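Local coordinates for L-hydantoinase (Arthrobacter aurescens, PDB 1GKR), which hydrolyses the ring of 5-substituted hydantoins, aryl derivatives more readily than alkyl ones, as a zinc-dependent homotetrameric cyclic amidase, at residues Val61-Met66 / Glu76-Ser81; Ala82-Ile87 / Gly437-Glu442; Glu187-Ala192 / Val214-Glu219; Ala210-Phe215 / Lys283-Val288. All coordinates share one frame; numbering follows the deposited sequence.

Interaction 1: Val61-Met66 / Glu76-Ser81. With ZN (zinc ion), chain F.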
loop_
_atom_site.group_PDB
_atom_site.type_symbol
_atom_site.label_atom_id
_atom_site.label_comp_id
_atom_site.label_asym_id
_atom_site.label_seq_id
_atom_site.Cartn_x
_atom_site.Cartn_y
_atom_site.Cartn_z
ATOM N N VAL A 61 -5.686 31.416 -13.662
ATOM C CA VAL A 61 -6.549 32.502 -14.067
ATOM C C VAL A 61 -6.926 32.449 -15.550
ATOM O O VAL A 61 -6.081 32.191 -16.420
ATOM C CB VAL A 61 -5.861 33.853 -13.745
ATOM C CG1 VAL A 61 -6.780 35.030 -14.077
ATOM C CG2 VAL A 61 -5.468 33.873 -12.290
ATOM N N HIS A 62 -8.211 32.677 -15.818
ATOM C CA HIS A 62 -8.739 32.708 -17.181
ATOM C C HIS A 62 -9.414 34.062 -17.456
ATOM O O HIS A 62 -10.643 34.143 -17.531
ATOM C CB HIS A 62 -9.793 31.630 -17.401
ATOM C CG HIS A 62 -9.300 30.234 -17.220
ATOM N ND1 HIS A 62 -8.539 29.584 -18.165
ATOM C CD2 HIS A 62 -9.525 29.332 -16.232
ATOM C CE1 HIS A 62 -8.321 28.340 -17.772
ATOM N NE2 HIS A 62 -8.906 28.162 -16.601
ATOM N N ILE A 63 -8.634 35.129 -17.573
ATOM C CA ILE A 63 -9.228 36.413 -17.890
ATOM C C ILE A 63 -9.630 36.298 -19.360
ATOM O O ILE A 63 -10.586 36.925 -19.795
ATOM C CB ILE A 63 -8.234 37.568 -17.695
ATOM C CG1 ILE A 63 -7.988 37.780 -16.200
ATOM C CG2 ILE A 63 -8.780 38.842 -18.340
ATOM C CD1 ILE A 63 -6.924 38.808 -15.891
ATOM N N ILE A 64 -8.897 35.458 -20.093
ATOM C CA ILE A 64 -9.135 35.170 -21.510
ATOM C C ILE A 64 -8.712 36.294 -22.433
ATOM O O ILE A 64 -7.715 36.161 -23.143
ATOM C CB ILE A 64 -10.612 34.878 -21.799
ATOM C CG1 ILE A 64 -11.161 33.838 -20.815
ATOM C CG2 ILE A 64 -10.748 34.398 -23.245
ATOM C CD1 ILE A 64 -10.874 32.408 -21.196
ATOM N N ASP A 65 -9.494 37.379 -22.428
ATOM C CA ASP A 65 -9.245 38.580 -23.229
ATOM C C ASP A 65 -9.083 38.271 -24.720
ATOM O O ASP A 65 -9.758 37.395 -25.265
ATOM C CB ASP A 65 -7.990 39.297 -22.711
ATOM C CG ASP A 65 -7.976 40.801 -23.025
ATOM O OD1 ASP A 65 -8.680 41.568 -22.326
ATOM O OD2 ASP A 65 -7.253 41.216 -23.962
ATOM N N MET A 66 -8.183 39.003 -25.371
ATOM C CA MET A 66 -7.918 38.842 -26.798
ATOM C C MET A 66 -9.182 39.020 -27.639
ATOM O O MET A 66 -10.043 39.828 -27.288
ATOM C CB MET A 66 -7.267 37.486 -27.057
ATOM C CG MET A 66 -6.012 37.279 -26.223
ATOM S SD MET A 66 -4.833 38.670 -26.335
ATOM C CE MET A 66 -3.771 38.083 -27.681
ATOM N N GLU A 76 -7.805 44.980 -18.279
ATOM C CA GLU A 76 -7.954 46.168 -17.428
ATOM C C GLU A 76 -9.123 46.117 -16.476
ATOM O O GLU A 76 -9.184 46.915 -15.544
ATOM C CB GLU A 76 -8.100 47.466 -18.229
ATOM C CG GLU A 76 -7.776 47.393 -19.687
ATOM C CD GLU A 76 -8.857 46.705 -20.471
ATOM O OE1 GLU A 76 -10.039 47.054 -20.258
ATOM O OE2 GLU A 76 -8.517 45.824 -21.297
ATOM N N LEU A 77 -10.069 45.216 -16.698
ATOM C CA LEU A 77 -11.192 45.146 -15.773
ATOM C C LEU A 77 -10.974 44.097 -14.703
ATOM O O LEU A 77 -10.931 44.418 -13.515
ATOM C CB LEU A 77 -12.491 44.869 -16.519
ATOM C CG LEU A 77 -12.825 45.965 -17.524
ATOM C CD1 LEU A 77 -14.199 45.721 -18.107
ATOM C CD2 LEU A 77 -12.757 47.313 -16.831
ATOM N N ASP A 78 -10.819 42.846 -15.124
ATOM C CA ASP A 78 -10.609 41.743 -14.194
ATOM C C ASP A 78 -9.349 41.888 -13.343
ATOM O O ASP A 78 -9.334 41.463 -12.187
ATOM C CB ASP A 78 -10.574 40.424 -14.960
ATOM C CG ASP A 78 -11.868 40.151 -15.684
ATOM O OD1 ASP A 78 -12.307 41.036 -16.448
ATOM O OD2 ASP A 78 -12.445 39.061 -15.494
ATOM N N SER A 79 -8.292 42.482 -13.889
ATOM C CA SER A 79 -7.099 42.631 -13.082
ATOM C C SER A 79 -7.389 43.592 -11.913
ATOM O O SER A 79 -6.655 43.633 -10.928
ATOM C CB SER A 79 -5.906 43.106 -13.930
ATOM O OG SER A 79 -5.943 44.490 -14.189
ATOM N N GLU A 80 -8.463 44.361 -12.001
ATOM C CA GLU A 80 -8.786 45.244 -10.884
ATOM C C GLU A 80 -9.400 44.384 -9.787
ATOM O O GLU A 80 -9.251 44.682 -8.603
ATOM C CB GLU A 80 -9.769 46.345 -11.292
ATOM C CG GLU A 80 -9.173 47.388 -12.216
ATOM C CD GLU A 80 -9.879 48.725 -12.105
ATOM O OE1 GLU A 80 -11.020 48.746 -11.599
ATOM O OE2 GLU A 80 -9.299 49.750 -12.531
ATOM N N SER A 81 -10.099 43.324 -10.183
ATOM C CA SER A 81 -10.693 42.419 -9.208
ATOM C C SER A 81 -9.559 41.754 -8.440
ATOM O O SER A 81 -9.655 41.563 -7.225
ATOM C CB SER A 81 -11.530 41.335 -9.886
ATOM O OG SER A 81 -12.820 41.806 -10.212
HETATM ZN ZN ZN F . -9.357 26.352 -15.571
HETATM O O HOH W 1 -11.552 25.153 -15.709
#
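Asp65 OD2 is gripped twice, by the backbone N of Met66 at 2.8 Å and by a salt bridge from Arg116, while OD1 of the same carboxylate is hydrogen-bonded to the backbone N of Phe75. The Met66 N-H reaches OD2 from above the carboxylate plane, 42° out of it. Across the contact, Asp65 OD1 lies 4.4 Å from Glu76 OE2, like charges whose repulsion is probably eased by Arg116, which bridges both residues. Alongside, the contact is apolar. Ile63 CG1 rests 3.9 Å from Asp78 CB, with CG2 and CD1 of Ile63 closing on the same methylene; the two side chains run past each other in opposite directions. The carboxylate of Asp78 turns to His313 through OD2. CG of His62 lies beside its backbone N (chi1 -61°), and the ring carries NE2 to a zinc ion at 2.1 Å, a site completed by His60, carboxylated Lys147, Asp312 and a water. The contact joins strand 51-62 to helix 75-85 in a beta-alpha-beta unit of the TIM-barrel amidohydrolase fold. Its chemistry implies an acidic pair probably kept charged by one shared arginine, in the contact between that helix and the loop just past the zinc-binding strand.

Interaction 2: Ala82-Ile87 / Gly437-Glu442; sequences AAVGGI and GEVLVE
Val84 and Val439 carry the close part of this contact, their side chains crossing at about a right angle with Val84 CG1 4.1 Å from Val439 CG2. In Val439, CG1 is anti to the backbone N (chi1 173°), which puts CG2 beside that N and against the helix; CG2 also approaches Ala83, whose CB is 4.4 Å away from Val439 CG2. One branch of Val439 therefore meets two successive residues of the helix, by van der Waals contact alone; no hydrogen bond links the two segments. The other side is the solvent side. There Val84 CG1 lies 4.3 Å from the carbonyl O of Gly437, an exposed residue with positive phi, and Glu438 next to it, also exposed, points away from the helix. Val84 itself stays partly exposed. Just beyond the valine, the helix ends in a Schellman motif at Gly86, where the backbone N of Ile87 returns to Ala82 O at 3.0 Å and the chain swings into strand 87-92. The contact thus sets the C-terminal turn of helix 75-85 against the short strand 438-439, which pairs antiparallel with strand 431-435; Val84 packs on Glu339 and Val439 on Lys118, while Ile87 leans on Val56 of strand 51-62.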
loop_
_atom_site.group_PDB
_atom_site.type_symbol
_atom_site.label_atom_id
_atom_site.label_comp_id
_atom_site.label_asym_id
_atom_site.label_seq_id
_atom_site.Cartn_x
_atom_site.Cartn_y
_atom_site.Cartn_z
ATOM N N ALA A 82 -8.492 41.396 -9.153
ATOM C CA ALA A 82 -7.344 40.774 -8.516
ATOM C C ALA A 82 -6.787 41.755 -7.489
ATOM O O ALA A 82 -6.631 41.421 -6.311
ATOM C CB ALA A 82 -6.281 40.442 -9.546
ATOM N N ALA A 83 -6.501 42.973 -7.938
ATOM C CA ALA A 83 -5.955 43.986 -7.052
ATOM C C ALA A 83 -6.740 44.140 -5.763
ATOM O O ALA A 83 -6.155 44.127 -4.691
ATOM C CB ALA A 83 -5.873 45.313 -7.759
ATOM N N VAL A 84 -8.057 44.284 -5.830
ATOM C CA VAL A 84 -8.774 44.452 -4.576
ATOM C C VAL A 84 -8.835 43.145 -3.829
ATOM O O VAL A 84 -8.952 43.137 -2.610
ATOM C CB VAL A 84 -10.216 44.989 -4.766
ATOM C CG1 VAL A 84 -10.196 46.198 -5.658
ATOM C CG2 VAL A 84 -11.113 43.922 -5.327
ATOM N N GLY A 85 -8.754 42.041 -4.565
ATOM C CA GLY A 85 -8.803 40.725 -3.949
ATOM C C GLY A 85 -7.484 40.314 -3.314
ATOM O O GLY A 85 -7.390 39.249 -2.730
ATOM N N GLY A 86 -6.461 41.152 -3.432
ATOM C CA GLY A 86 -5.174 40.833 -2.844
ATOM C C GLY A 86 -4.282 39.929 -3.681
ATOM O O GLY A 86 -3.247 39.464 -3.202
ATOM N N ILE A 87 -4.676 39.673 -4.926
ATOM C CA ILE A 87 -3.890 38.828 -5.815
ATOM C C ILE A 87 -2.966 39.729 -6.622
ATOM O O ILE A 87 -3.386 40.393 -7.562
ATOM C CB ILE A 87 -4.819 38.008 -6.743
ATOM C CG1 ILE A 87 -5.666 37.072 -5.879
ATOM C CG2 ILE A 87 -4.018 37.222 -7.782
ATOM C CD1 ILE A 87 -6.623 36.225 -6.673
ATOM N N GLY A 437 -10.793 49.092 -1.249
ATOM C CA GLY A 437 -11.701 49.028 -2.385
ATOM C C GLY A 437 -11.465 49.902 -3.606
ATOM O O GLY A 437 -12.231 49.832 -4.570
ATOM N N GLU A 438 -10.415 50.708 -3.584
ATOM C CA GLU A 438 -10.125 51.599 -4.692
ATOM C C GLU A 438 -8.870 51.228 -5.446
ATOM O O GLU A 438 -7.807 51.103 -4.850
ATOM C CB GLU A 438 -9.947 53.016 -4.166
ATOM C CG GLU A 438 -11.216 53.733 -3.800
ATOM C CD GLU A 438 -11.773 54.513 -4.966
ATOM O OE1 GLU A 438 -12.425 53.902 -5.848
ATOM O OE2 GLU A 438 -11.539 55.743 -5.007
ATOM N N VAL A 439 -8.969 51.053 -6.752
ATOM C CA VAL A 439 -7.756 50.763 -7.488
ATOM C C VAL A 439 -7.154 52.129 -7.758
ATOM O O VAL A 439 -7.856 53.031 -8.183
ATOM C CB VAL A 439 -8.028 50.041 -8.801
ATOM C CG1 VAL A 439 -6.731 49.918 -9.591
ATOM C CG2 VAL A 439 -8.610 48.667 -8.517
ATOM N N LEU A 440 -5.859 52.280 -7.500
ATOM C CA LEU A 440 -5.183 53.563 -7.666
ATOM C C LEU A 440 -4.117 53.551 -8.739
ATOM O O LEU A 440 -3.289 54.455 -8.797
ATOM C CB LEU A 440 -4.504 53.959 -6.360
ATOM C CG LEU A 440 -5.333 53.845 -5.087
ATOM C CD1 LEU A 440 -4.415 53.783 -3.873
ATOM C CD2 LEU A 440 -6.286 55.015 -5.006
ATOM N N VAL A 441 -4.120 52.544 -9.593
ATOM C CA VAL A 441 -3.078 52.490 -10.600
ATOM C C VAL A 441 -3.665 52.389 -12.019
ATOM O O VAL A 441 -4.754 51.840 -12.214
ATOM C CB VAL A 441 -2.124 51.314 -10.257
ATOM C CG1 VAL A 441 -2.611 50.026 -10.887
ATOM C CG2 VAL A 441 -0.720 51.657 -10.655
ATOM N N GLU A 442 -2.962 52.948 -13.002
ATOM C CA GLU A 442 -3.448 52.917 -14.382
ATOM C C GLU A 442 -3.158 51.618 -15.112
ATOM O O GLU A 442 -2.261 50.868 -14.746
ATOM C CB GLU A 442 -2.884 54.097 -15.187
ATOM C CG GLU A 442 -1.557 54.677 -14.680
ATOM C CD GLU A 442 -0.382 53.693 -14.723
ATOM O OE1 GLU A 442 -0.080 53.155 -15.817
ATOM O OE2 GLU A 442 0.250 53.471 -13.658
#

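Interaction 3: Glu187-Ala192 / Val214-Glu219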
loop_
_atom_site.group_PDB
_atom_site.type_symbol
_atom_site.label_atom_id
_atom_site.label_comp_id
_atom_site.label_asym_id
_atom_site.label_seq_id
_atom_site.Cartn_x
_atom_site.Cartn_y
_atom_site.Cartn_z
ATOM N N GLU A 187 -12.497 12.232 -20.882
ATOM C CA GLU A 187 -13.390 12.756 -21.908
ATOM C C GLU A 187 -14.445 11.779 -22.395
ATOM O O GLU A 187 -15.638 12.065 -22.404
ATOM C CB GLU A 187 -12.564 13.229 -23.097
ATOM C CG GLU A 187 -13.388 13.630 -24.282
ATOM C CD GLU A 187 -12.830 14.853 -24.971
ATOM O OE1 GLU A 187 -12.973 15.971 -24.414
ATOM O OE2 GLU A 187 -12.238 14.696 -26.066
ATOM N N THR A 188 -13.973 10.616 -22.798
ATOM C CA THR A 188 -14.802 9.564 -23.336
ATOM C C THR A 188 -15.858 8.979 -22.415
ATOM O O THR A 188 -16.937 8.611 -22.869
ATOM C CB THR A 188 -13.886 8.475 -23.862
ATOM O OG1 THR A 188 -13.743 8.640 -25.268
ATOM C CG2 THR A 188 -14.402 7.139 -23.565
ATOM N N ILE A 189 -15.543 8.877 -21.129
ATOM C CA ILE A 189 -16.489 8.339 -20.158
ATOM C C ILE A 189 -17.541 9.389 -19.872
ATOM O O ILE A 189 -18.721 9.076 -19.727
ATOM C CB ILE A 189 -15.777 7.939 -18.855
ATOM C CG1 ILE A 189 -15.009 6.632 -19.088
ATOM C CG2 ILE A 189 -16.787 7.800 -17.711
ATOM C CD1 ILE A 189 -14.038 6.291 -17.991
ATOM N N ILE A 190 -17.116 10.644 -19.804
ATOM C CA ILE A 190 -18.054 11.720 -19.562
ATOM C C ILE A 190 -19.092 11.722 -20.677
ATOM O O ILE A 190 -20.286 11.839 -20.412
ATOM C CB ILE A 190 -17.348 13.070 -19.501
ATOM C CG1 ILE A 190 -16.492 13.124 -18.243
ATOM C CG2 ILE A 190 -18.363 14.189 -19.474
ATOM C CD1 ILE A 190 -15.708 14.399 -18.084
ATOM N N GLN A 191 -18.650 11.576 -21.922
ATOM C CA GLN A 191 -19.589 11.551 -23.037
ATOM C C GLN A 191 -20.588 10.414 -22.886
ATOM O O GLN A 191 -21.794 10.620 -23.038
ATOM C CB GLN A 191 -18.859 11.369 -24.356
ATOM C CG GLN A 191 -18.032 12.549 -24.782
ATOM C CD GLN A 191 -17.287 12.278 -26.075
ATOM O OE1 GLN A 191 -16.398 13.040 -26.460
ATOM N NE2 GLN A 191 -17.646 11.185 -26.757
ATOM N N ALA A 192 -20.090 9.215 -22.593
ATOM C CA ALA A 192 -20.966 8.061 -22.434
ATOM C C ALA A 192 -21.977 8.296 -21.325
ATOM O O ALA A 192 -23.174 8.060 -21.506
ATOM C CB ALA A 192 -20.154 6.811 -22.140
ATOM N N VAL A 214 -16.645 11.132 -9.591
ATOM C CA VAL A 214 -15.279 11.125 -9.093
ATOM C C VAL A 214 -14.453 9.985 -9.668
ATOM O O VAL A 214 -13.263 10.160 -9.937
ATOM C CB VAL A 214 -15.199 11.040 -7.536
ATOM C CG1 VAL A 214 -16.144 12.022 -6.906
ATOM C CG2 VAL A 214 -15.504 9.665 -7.076
ATOM N N PHE A 215 -15.071 8.826 -9.888
ATOM C CA PHE A 215 -14.299 7.700 -10.384
ATOM C C PHE A 215 -13.604 8.008 -11.703
ATOM O O PHE A 215 -12.499 7.519 -11.947
ATOM C CB PHE A 215 -15.167 6.438 -10.454
ATOM C CG PHE A 215 -15.816 6.200 -11.776
ATOM C CD1 PHE A 215 -15.081 5.692 -12.845
ATOM C CD2 PHE A 215 -17.172 6.441 -11.948
ATOM C CE1 PHE A 215 -15.687 5.422 -14.070
ATOM C CE2 PHE A 215 -17.797 6.177 -13.172
ATOM C CZ PHE A 215 -17.054 5.667 -14.234
ATOM N N GLN A 216 -14.213 8.837 -12.548
ATOM C CA GLN A 216 -13.546 9.162 -13.803
ATOM C C GLN A 216 -12.515 10.267 -13.589
ATOM O O GLN A 216 -11.470 10.278 -14.240
ATOM C CB GLN A 216 -14.550 9.525 -14.917
ATOM C CG GLN A 216 -15.448 10.722 -14.702
ATOM C CD GLN A 216 -14.759 12.030 -15.003
ATOM O OE1 GLN A 216 -13.955 12.126 -15.934
ATOM N NE2 GLN A 216 -15.083 13.059 -14.228
ATOM N N GLU A 217 -12.776 11.181 -12.657
ATOM C CA GLU A 217 -11.804 12.236 -12.395
ATOM C C GLU A 217 -10.563 11.566 -11.830
ATOM O O GLU A 217 -9.430 11.867 -12.212
ATOM C CB GLU A 217 -12.328 13.238 -11.364
ATOM C CG GLU A 217 -11.279 14.252 -10.924
ATOM C CD GLU A 217 -11.806 15.241 -9.904
ATOM O OE1 GLU A 217 -12.762 14.917 -9.182
ATOM O OE2 GLU A 217 -11.258 16.349 -9.795
ATOM N N ASN A 218 -10.784 10.640 -10.913
ATOM C CA ASN A 218 -9.677 9.953 -10.286
ATOM C C ASN A 218 -8.928 9.019 -11.222
ATOM O O ASN A 218 -7.736 8.798 -11.053
ATOM C CB ASN A 218 -10.180 9.233 -9.043
ATOM C CG ASN A 218 -10.553 10.205 -7.930
ATOM O OD1 ASN A 218 -11.205 9.829 -6.955
ATOM N ND2 ASN A 218 -10.130 11.460 -8.069
ATOM N N GLU A 219 -9.612 8.480 -12.220
ATOM C CA GLU A 219 -8.936 7.610 -13.169
ATOM C C GLU A 219 -7.945 8.466 -13.961
ATOM O O GLU A 219 -6.801 8.068 -14.194
ATOM C CB GLU A 219 -9.955 6.966 -14.107
ATOM C CG GLU A 219 -9.366 6.036 -15.160
ATOM C CD GLU A 219 -8.713 6.780 -16.326
ATOM O OE1 GLU A 219 -9.323 7.762 -16.804
ATOM O OE2 GLU A 219 -7.605 6.381 -16.775
#
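Ile190 lies across the carboxamide of Gln216, its CG1 and CD1 each 3.6 Å from Gln216 OE1, and CG1 also 3.8 Å from Gln216 CD. The amide gets there by folding back: CG of Gln216 sits between its backbone N and carbonyl carbon (chi1 61°) and the chain bends again at chi2 (81°), which lays the end group against the isoleucine. Its polar atoms are spent on the loop ahead of helix 187-199, OE1 accepting from the backbone N of Asn186 and NE2 donating to Glu185. On the neighbouring residue, Ile189 CG2 touches both Gln216 CB at 4.0 Å and Phe215 CZ at 4.1 Å. The ring of Phe215 also meets Phe167 of a second subunit, so this edge of the pair belongs to the tetramer interface. A leucine in place of Gln216 would probably leave the Asn186 N-H and Glu185 without this amide partner, unpinning the start of the helix. Segments 187-192 and 214-219 run nearly antiparallel, at 166°, with their axes 10.0 Å apart. Two isoleucines thus pack on a phenylalanine and on a buried glutamine whose amide, hydrogen-bonded through both OE1 and NE2, ties helix 214-231 to the loop following the zinc ligand His183.

Interaction 4: Ala210-Phe215 / Lys283-Val288; sequences ASQPVF and KVAPPV
With CG beside its backbone N (chi1 -53°) and the chain extended beyond it (chi2 -171°), Gln212 reaches over Pro287 to Ala285. Its CB lies 3.8 Å from Pro287 CG, and its amide NE2 ends 3.9 Å from Pro287 CD and 4.1 Å from Ala285 CB. The side chain crosses the proline at about a right angle. The backbone joins in as well: Gln212 O is 3.7 Å from Pro287 CD and equally far from CG, so the pyrrolidine is touched by the carbonyl and by both ends of the glutamine side chain. These are van der Waals contacts; no hydrogen bond spans the segments, and the amide instead uses NE2 to reach Glu185. At Pro287, an alanine here, lacking the ring's CG and CD, would probably leave a gap against Gln212 CB and let the loop backbone turn more freely. A cis peptide bond before Pro286 shapes that loop, and Ala285 comes within about 4 Å of the side chain of His183, a zinc ligand. The link between helices 205-211 and 214-231 is thus joined to the loop before helix 291-303 by van der Waals contact without a cross-segment hydrogen bond, with the amide NE2 held by Glu185 near the metal site.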
loop_
_atom_site.group_PDB
_atom_site.type_symbol
_atom_site.label_atom_id
_atom_site.label_comp_id
_atom_site.label_asym_id
_atom_site.label_seq_id
_atom_site.Cartn_x
_atom_site.Cartn_y
_atom_site.Cartn_z
ATOM N N ALA A 210 -23.328 13.846 -11.712
ATOM C CA ALA A 210 -23.283 12.416 -11.982
ATOM C C ALA A 210 -22.680 12.076 -13.328
ATOM O O ALA A 210 -22.172 10.973 -13.505
ATOM C CB ALA A 210 -24.661 11.825 -11.886
ATOM N N SER A 211 -22.741 13.010 -14.276
ATOM C CA SER A 211 -22.196 12.763 -15.612
ATOM C C SER A 211 -20.665 12.848 -15.638
ATOM O O SER A 211 -20.025 12.399 -16.590
ATOM C CB SER A 211 -22.810 13.732 -16.639
ATOM O OG SER A 211 -22.386 15.068 -16.439
ATOM N N GLN A 212 -20.084 13.424 -14.591
ATOM C CA GLN A 212 -18.634 13.540 -14.480
ATOM C C GLN A 212 -18.273 13.156 -13.054
ATOM O O GLN A 212 -17.713 13.951 -12.319
ATOM C CB GLN A 212 -18.193 14.975 -14.765
ATOM C CG GLN A 212 -18.716 15.515 -16.093
ATOM C CD GLN A 212 -18.113 16.860 -16.490
ATOM O OE1 GLN A 212 -18.637 17.547 -17.363
ATOM N NE2 GLN A 212 -17.006 17.233 -15.860
ATOM N N PRO A 213 -18.598 11.916 -12.651
ATOM C CA PRO A 213 -18.340 11.373 -11.311
ATOM C C PRO A 213 -16.883 11.359 -10.881
ATOM O O PRO A 213 -15.987 11.538 -11.706
ATOM C CB PRO A 213 -18.944 9.968 -11.385
ATOM C CG PRO A 213 -18.768 9.605 -12.809
ATOM C CD PRO A 213 -19.148 10.872 -13.534
ATOM N N VAL A 214 -16.645 11.132 -9.591
ATOM C CA VAL A 214 -15.279 11.125 -9.093
ATOM C C VAL A 214 -14.453 9.985 -9.668
ATOM O O VAL A 214 -13.263 10.160 -9.937
ATOM C CB VAL A 214 -15.199 11.040 -7.536
ATOM C CG1 VAL A 214 -16.144 12.022 -6.906
ATOM C CG2 VAL A 214 -15.504 9.665 -7.076
ATOM N N PHE A 215 -15.071 8.826 -9.888
ATOM C CA PHE A 215 -14.299 7.700 -10.384
ATOM C C PHE A 215 -13.604 8.008 -11.703
ATOM O O PHE A 215 -12.499 7.519 -11.947
ATOM C CB PHE A 215 -15.167 6.438 -10.454
ATOM C CG PHE A 215 -15.816 6.200 -11.776
ATOM C CD1 PHE A 215 -15.081 5.692 -12.845
ATOM C CD2 PHE A 215 -17.172 6.441 -11.948
ATOM C CE1 PHE A 215 -15.687 5.422 -14.070
ATOM C CE2 PHE A 215 -17.797 6.177 -13.172
ATOM C CZ PHE A 215 -17.054 5.667 -14.234
ATOM N N LYS A 283 -21.891 25.633 -11.627
ATOM C CA LYS A 283 -21.510 24.601 -12.577
ATOM C C LYS A 283 -20.092 24.843 -13.033
ATOM O O LYS A 283 -19.817 25.793 -13.768
ATOM C CB LYS A 283 -22.422 24.598 -13.792
ATOM C CG LYS A 283 -22.115 23.449 -14.715
ATOM C CD LYS A 283 -23.021 23.443 -15.914
ATOM C CE LYS A 283 -22.591 22.390 -16.904
ATOM N NZ LYS A 283 -23.402 22.478 -18.133
ATOM N N VAL A 284 -19.192 23.969 -12.604
ATOM C CA VAL A 284 -17.795 24.107 -12.955
ATOM C C VAL A 284 -17.250 22.703 -13.280
ATOM O O VAL A 284 -17.938 21.708 -13.052
ATOM C CB VAL A 284 -17.074 24.788 -11.767
ATOM C CG1 VAL A 284 -16.741 23.778 -10.721
ATOM C CG2 VAL A 284 -15.866 25.560 -12.247
ATOM N N ALA A 285 -16.051 22.601 -13.844
ATOM C CA ALA A 285 -15.506 21.274 -14.172
ATOM C C ALA A 285 -14.078 21.159 -13.715
ATOM O O ALA A 285 -13.242 21.982 -14.097
ATOM C CB ALA A 285 -15.559 21.028 -15.647
ATOM N N PRO A 286 -13.770 20.135 -12.902
ATOM C CA PRO A 286 -14.656 19.084 -12.386
ATOM C C PRO A 286 -15.761 19.649 -11.508
ATOM O O PRO A 286 -15.625 20.732 -10.943
ATOM C CB PRO A 286 -13.727 18.206 -11.555
ATOM C CG PRO A 286 -12.395 18.521 -12.058
ATOM C CD PRO A 286 -12.435 19.989 -12.323
ATOM N N PRO A 287 -16.856 18.895 -11.349
ATOM C CA PRO A 287 -18.006 19.301 -10.537
ATOM C C PRO A 287 -17.667 19.477 -9.062
ATOM O O PRO A 287 -16.729 18.855 -8.545
ATOM C CB PRO A 287 -18.990 18.152 -10.732
ATOM C CG PRO A 287 -18.586 17.545 -12.034
ATOM C CD PRO A 287 -17.095 17.576 -11.959
ATOM N N VAL A 288 -18.431 20.334 -8.391
ATOM C CA VAL A 288 -18.257 20.532 -6.963
ATOM C C VAL A 288 -18.796 19.233 -6.388
ATOM O O VAL A 288 -19.769 18.679 -6.901
ATOM C CB VAL A 288 -19.090 21.702 -6.460
ATOM C CG1 VAL A 288 -19.098 21.730 -4.951
ATOM C CG2 VAL A 288 -18.511 22.989 -6.995
#

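Interactions 1, 3 and 4 are buried, whereas interaction 2 is partly open to solvent. Interactions 1 and 2 follow one another along helix 75-85 and touch where Glu80 CB meets Val439 CG2 at 3.8 Å: the first ties the helix to a zinc-binding strand with a buried acidic pair beside apolar packing, the second lays its last turn on strand 438-439 mainly with methyl groups. Interactions 3 and 4, about 9 Å apart between centres, share Val214 and Phe215 and abut through Ile190 and Gln212; in both, a glutamine packs across the contact while its amide NE2 reaches Glu185. Interactions 2 and 3 occupy opposite sides of the chain's centre.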